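PDB 3SN0: putative L-alanine-DL-glutamate epimerase, which probably acts as a magnesium-dependent racemase or epimerase of the mandelate racemase/muconate lactonizing enzyme family, binding fumarate and 2-oxoglutarate in its active site. Local coordinates for residues 219-224 / 245-250. Numbering follows the deposited sequence.
Sequences DLNFNA and EIDSYS. With MG (magnesium ion), chain B; FUM (fumaric acid), chain C.
Asp-219 and Glu-245 end neighbouring parallel strands of the barrel domain and converge on one magnesium ion, the metal site characteristic of the enolase superfamily, at the C-terminal ends of the barrel strands. OD2 of Asp-219 lies 2.2 Å from magnesium and, in the Glu-245 conformer described, one of two modelled, OE1 of Glu-245 1.9 Å. Three waters and Glu-269, from beyond the next strand, complete the shell. Both carboxylates reach the ion from the same face of the sheet, each carried by a first torsion that sets CG opposite the backbone N (chi1 -161°). The metal lets OD2 of Asp-219 and OE1 of Glu-245 approach to 3.0 Å. The second oxygens are held too: OE2 of Glu-245 forms a salt bridge with Lys-163 and accepts a hydrogen bond from Trp-243 NE1, whereas OD1 of Asp-219 accepts the backbone N of Asn-221 in an Asx turn.

One backbone bond closes the strand pairing, Leu-220 N to Glu-245 O (2.8 Å); a second, Asp-247 N to Asn-221 O (3.0 Å), carries it into the loops.

Water extends the site outward. A metal-bound water donates to both Asp-219 OD1 and Asp-247 OD2, so Asp-247 acts as a second-shell group; another water joins its OD2 to Asn-221 ND2. Asn-221 ND2 also makes a weak hydrogen bond of 3.3 Å to fumarate O8, while Asn-165 holds Asn-221 OD1.

Aromatic contacts close the outer part. Phe-222 and Tyr-249 meet obliquely, planes at 46°, with Phe-222 CE1 over one face of the tyrosine ring, offset toward its rim; the Tyr-249 hydroxyl is hydrogen-bonded to Arg-77 O of a second subunit, bringing the subunit interface up to this loop. On the Phe-222 ring itself, Asp-247 CB makes a CH-pi contact, 3.4 Å from the centroid and 8° off the normal.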
ATOM      1  N   ASP A 219     -14.095 -14.263 -26.105  1.00 12.81           N
ATOM      2  CA  ASP A 219     -14.670 -14.357 -24.775  1.00 12.74           C
ATOM      3  C   ASP A 219     -14.297 -15.706 -24.162  1.00 13.07           C
ATOM      4  O   ASP A 219     -14.669 -16.752 -24.676  1.00 14.08           O
ATOM      5  CB  ASP A 219     -16.187 -14.185 -24.836  1.00 13.41           C
ATOM      6  CG  ASP A 219     -16.797 -13.805 -23.506  1.00 14.73           C
ATOM      7  OD1 ASP A 219     -16.203 -14.132 -22.456  1.00 13.88           O
ATOM      8  OD2 ASP A 219     -17.899 -13.192 -23.521  1.00 15.77           O
ATOM      9  N   LEU A 220     -13.602 -15.654 -23.038  1.00 12.29           N
ATOM     10  CA  LEU A 220     -13.182 -16.841 -22.306  1.00 12.06           C
ATOM     11  C   LEU A 220     -14.083 -17.120 -21.091  1.00 12.34           C
ATOM     12  O   LEU A 220     -13.904 -18.126 -20.409  1.00 12.14           O
ATOM     13  CB  LEU A 220     -11.728 -16.678 -21.869  1.00 11.83           C
ATOM     14  CG  LEU A 220     -10.697 -16.409 -22.978  1.00 12.61           C
ATOM     15  CD1 LEU A 220      -9.318 -16.171 -22.366  1.00 10.40           C
ATOM     16  CD2 LEU A 220     -10.660 -17.539 -23.991  1.00 12.99           C
ATOM     17  N   ASN A 221     -15.069 -16.253 -20.864  1.00 12.67           N
ATOM     18  CA  ASN A 221     -15.984 -16.366 -19.733  1.00 12.93           C
ATOM     19  C   ASN A 221     -15.239 -16.728 -18.420  1.00 12.65           C
ATOM     20  O   ASN A 221     -14.216 -16.105 -18.099  1.00 13.16           O
ATOM     21  CB  ASN A 221     -17.138 -17.327 -20.075  1.00 12.61           C
ATOM     22  CG  ASN A 221     -17.877 -16.921 -21.327  1.00 14.45           C
ATOM     23  OD1 ASN A 221     -17.560 -17.385 -22.425  1.00 15.80           O
ATOM     24  ND2 ASN A 221     -18.861 -16.037 -21.182  1.00 16.57           N
ATOM     25  N   PHE A 222     -15.737 -17.716 -17.677  1.00 12.91           N
ATOM     26  CA  PHE A 222     -15.140 -18.154 -16.427  1.00 13.22           C
ATOM     27  C   PHE A 222     -14.373 -19.474 -16.665  1.00 13.34           C
ATOM     28  O   PHE A 222     -14.258 -20.292 -15.768  1.00 13.30           O
ATOM     29  CB  PHE A 222     -16.232 -18.428 -15.371  1.00 13.01           C
ATOM     30  CG  PHE A 222     -16.969 -17.223 -14.852  1.00 14.22           C
ATOM     31  CD1 PHE A 222     -16.540 -16.574 -13.687  1.00 15.31           C
ATOM     32  CD2 PHE A 222     -18.149 -16.798 -15.460  1.00 14.85           C
ATOM     33  CE1 PHE A 222     -17.237 -15.496 -13.167  1.00 16.20           C
ATOM     34  CE2 PHE A 222     -18.877 -15.726 -14.938  1.00 15.49           C
ATOM     35  CZ  PHE A 222     -18.431 -15.080 -13.779  1.00 14.79           C
ATOM     36  N   ASN A 223     -13.898 -19.722 -17.885  1.00 12.98           N
ATOM     37  CA  ASN A 223     -13.396 -21.068 -18.240  1.00 13.43           C
ATOM     38  C   ASN A 223     -11.955 -21.424 -17.871  1.00 13.79           C
ATOM     39  O   ASN A 223     -11.437 -22.460 -18.309  1.00 13.64           O
ATOM     40  CB  ASN A 223     -13.635 -21.301 -19.745  1.00 13.51           C
ATOM     41  CG  ASN A 223     -15.099 -21.447 -20.064  1.00 14.14           C
ATOM     42  OD1 ASN A 223     -15.835 -22.116 -19.333  1.00 14.56           O
ATOM     43  ND2 ASN A 223     -15.545 -20.808 -21.143  1.00 13.68           N
ATOM     44  N   ALA A 224     -11.314 -20.581 -17.072  1.00 13.18           N
ATOM     45  CA  ALA A 224      -9.965 -20.841 -16.585  1.00 13.29           C
ATOM     46  C   ALA A 224      -9.722 -20.200 -15.231  1.00 13.47           C
ATOM     47  O   ALA A 224     -10.557 -19.434 -14.720  1.00 13.27           O
ATOM     48  CB  ALA A 224      -8.934 -20.329 -17.591  1.00 12.71           C
ATOM     49  N   GLU A 245     -12.029 -11.247 -23.261  1.00 11.91           N
ATOM     50  CA  GLU A 245     -13.018 -11.080 -22.207  0.50 12.05           C
ATOM     51  C   GLU A 245     -12.845 -12.206 -21.192  1.00 12.33           C
ATOM     52  O   GLU A 245     -12.872 -13.379 -21.559  1.00 11.93           O
ATOM     53  CB  GLU A 245     -14.414 -11.117 -22.837  0.50 12.45           C
ATOM     54  CG  GLU A 245     -15.537 -10.520 -22.010  0.50 13.47           C
ATOM     55  CD  GLU A 245     -16.830 -10.379 -22.805  0.50 15.40           C
ATOM     56  OE1 GLU A 245     -17.898 -10.523 -22.180  0.50 16.29           O
ATOM     57  OE2 GLU A 245     -16.797 -10.137 -24.039  0.50 13.40           O
ATOM     58  N   ILE A 246     -12.697 -11.838 -19.917  1.00 12.18           N
ATOM     59  CA  ILE A 246     -12.396 -12.799 -18.831  1.00 12.11           C
ATOM     60  C   ILE A 246     -13.242 -12.403 -17.624  1.00 12.57           C
ATOM     61  O   ILE A 246     -13.096 -11.299 -17.080  1.00 13.17           O
ATOM     62  CB  ILE A 246     -10.909 -12.721 -18.421  1.00 11.93           C
ATOM     63  CG1 ILE A 246     -10.013 -13.151 -19.583  1.00 14.01           C
ATOM     64  CG2 ILE A 246     -10.617 -13.624 -17.177  1.00 12.34           C
ATOM     65  CD1 ILE A 246      -8.518 -12.873 -19.353  1.00 14.01           C
ATOM     66  N   ASP A 247     -14.152 -13.282 -17.223  1.00 12.39           N
ATOM     67  CA  ASP A 247     -14.902 -13.084 -15.997  1.00 13.35           C
ATOM     68  C   ASP A 247     -14.153 -13.670 -14.824  1.00 13.45           C
ATOM     69  O   ASP A 247     -13.646 -14.804 -14.883  1.00 14.29           O
ATOM     70  CB  ASP A 247     -16.283 -13.697 -16.125  1.00 13.09           C
ATOM     71  CG  ASP A 247     -17.090 -13.035 -17.184  1.00 16.49           C
ATOM     72  OD1 ASP A 247     -17.335 -11.804 -17.043  1.00 17.91           O
ATOM     73  OD2 ASP A 247     -17.452 -13.736 -18.164  1.00 17.19           O
ATOM     74  N   SER A 248     -14.103 -12.903 -13.738  1.00 14.34           N
ATOM     75  CA  SER A 248     -13.366 -13.294 -12.541  1.00 14.03           C
ATOM     76  C   SER A 248     -13.971 -12.648 -11.316  1.00 14.36           C
ATOM     77  O   SER A 248     -14.387 -11.485 -11.350  1.00 13.90           O
ATOM     78  CB  SER A 248     -11.906 -12.849 -12.660  1.00 15.28           C
ATOM     79  OG  SER A 248     -11.173 -13.302 -11.523  1.00 13.72           O
ATOM     80  N   TYR A 249     -14.009 -13.402 -10.228  1.00 13.80           N
ATOM     81  CA  TYR A 249     -14.342 -12.842  -8.941  1.00 14.22           C
ATOM     82  C   TYR A 249     -13.105 -12.536  -8.089  1.00 14.79           C
ATOM     83  O   TYR A 249     -13.214 -12.336  -6.875  1.00 15.65           O
ATOM     84  CB  TYR A 249     -15.330 -13.727  -8.214  1.00 14.66           C
ATOM     85  CG  TYR A 249     -16.689 -13.814  -8.890  1.00 13.92           C
ATOM     86  CD1 TYR A 249     -17.354 -12.660  -9.318  1.00 13.67           C
ATOM     87  CD2 TYR A 249     -17.309 -15.038  -9.113  1.00 13.74           C
ATOM     88  CE1 TYR A 249     -18.620 -12.742  -9.916  1.00 14.83           C
ATOM     89  CE2 TYR A 249     -18.565 -15.112  -9.716  1.00 14.54           C
ATOM     90  CZ  TYR A 249     -19.211 -13.955 -10.111  1.00 13.99           C
ATOM     91  OH  TYR A 249     -20.462 -14.018 -10.705  1.00 14.50           O
ATOM     92  N   SER A 250     -11.954 -12.451  -8.735  1.00 14.53           N
ATOM     93  CA  SER A 250     -10.701 -12.092  -8.063  1.00 15.17           C
ATOM     94  C   SER A 250     -10.113 -10.842  -8.719  1.00 15.13           C
ATOM     95  O   SER A 250      -9.460 -10.928  -9.754  1.00 14.65           O
ATOM     96  CB  SER A 250      -9.686 -13.225  -8.148  1.00 14.94           C
ATOM     97  OG  SER A 250      -8.450 -12.780  -7.587  1.00 15.27           O
TER
HETATM   98 MG    MG B 408     -18.914 -12.121 -21.904  1.00 16.03          MG
HETATM   99  OXT FUM C 500     -20.738 -20.421 -22.686  1.00 21.38           O
HETATM  100  C   FUM C 500     -21.813 -19.819 -22.427  1.00 22.56           C
HETATM  101  O   FUM C 500     -22.775 -20.427 -21.894  1.00 20.50           O
HETATM  102  C4  FUM C 500     -22.009 -18.391 -22.774  1.00 23.42           C
HETATM  103  C5  FUM C 500     -21.050 -17.657 -23.344  1.00 25.69           C
HETATM  104  C6  FUM C 500     -21.273 -16.224 -23.667  1.00 25.87           C
HETATM  105  O7  FUM C 500     -22.425 -15.736 -23.499  1.00 26.01           O
HETATM  106  O8  FUM C 500     -20.302 -15.533 -24.095  1.00 27.32           O
HETATM  107  O   HOH W   1     -17.659 -12.989 -20.623  1.00 15.01           O
HETATM  108  O   HOH W   2     -19.703 -15.038 -18.527  1.00 15.80           O
HETATM  109  O   HOH W   3     -20.323 -13.539 -21.982  1.00 18.07           O
HETATM  110  O   HOH W   4     -20.139 -11.068 -23.383  1.00 26.90           O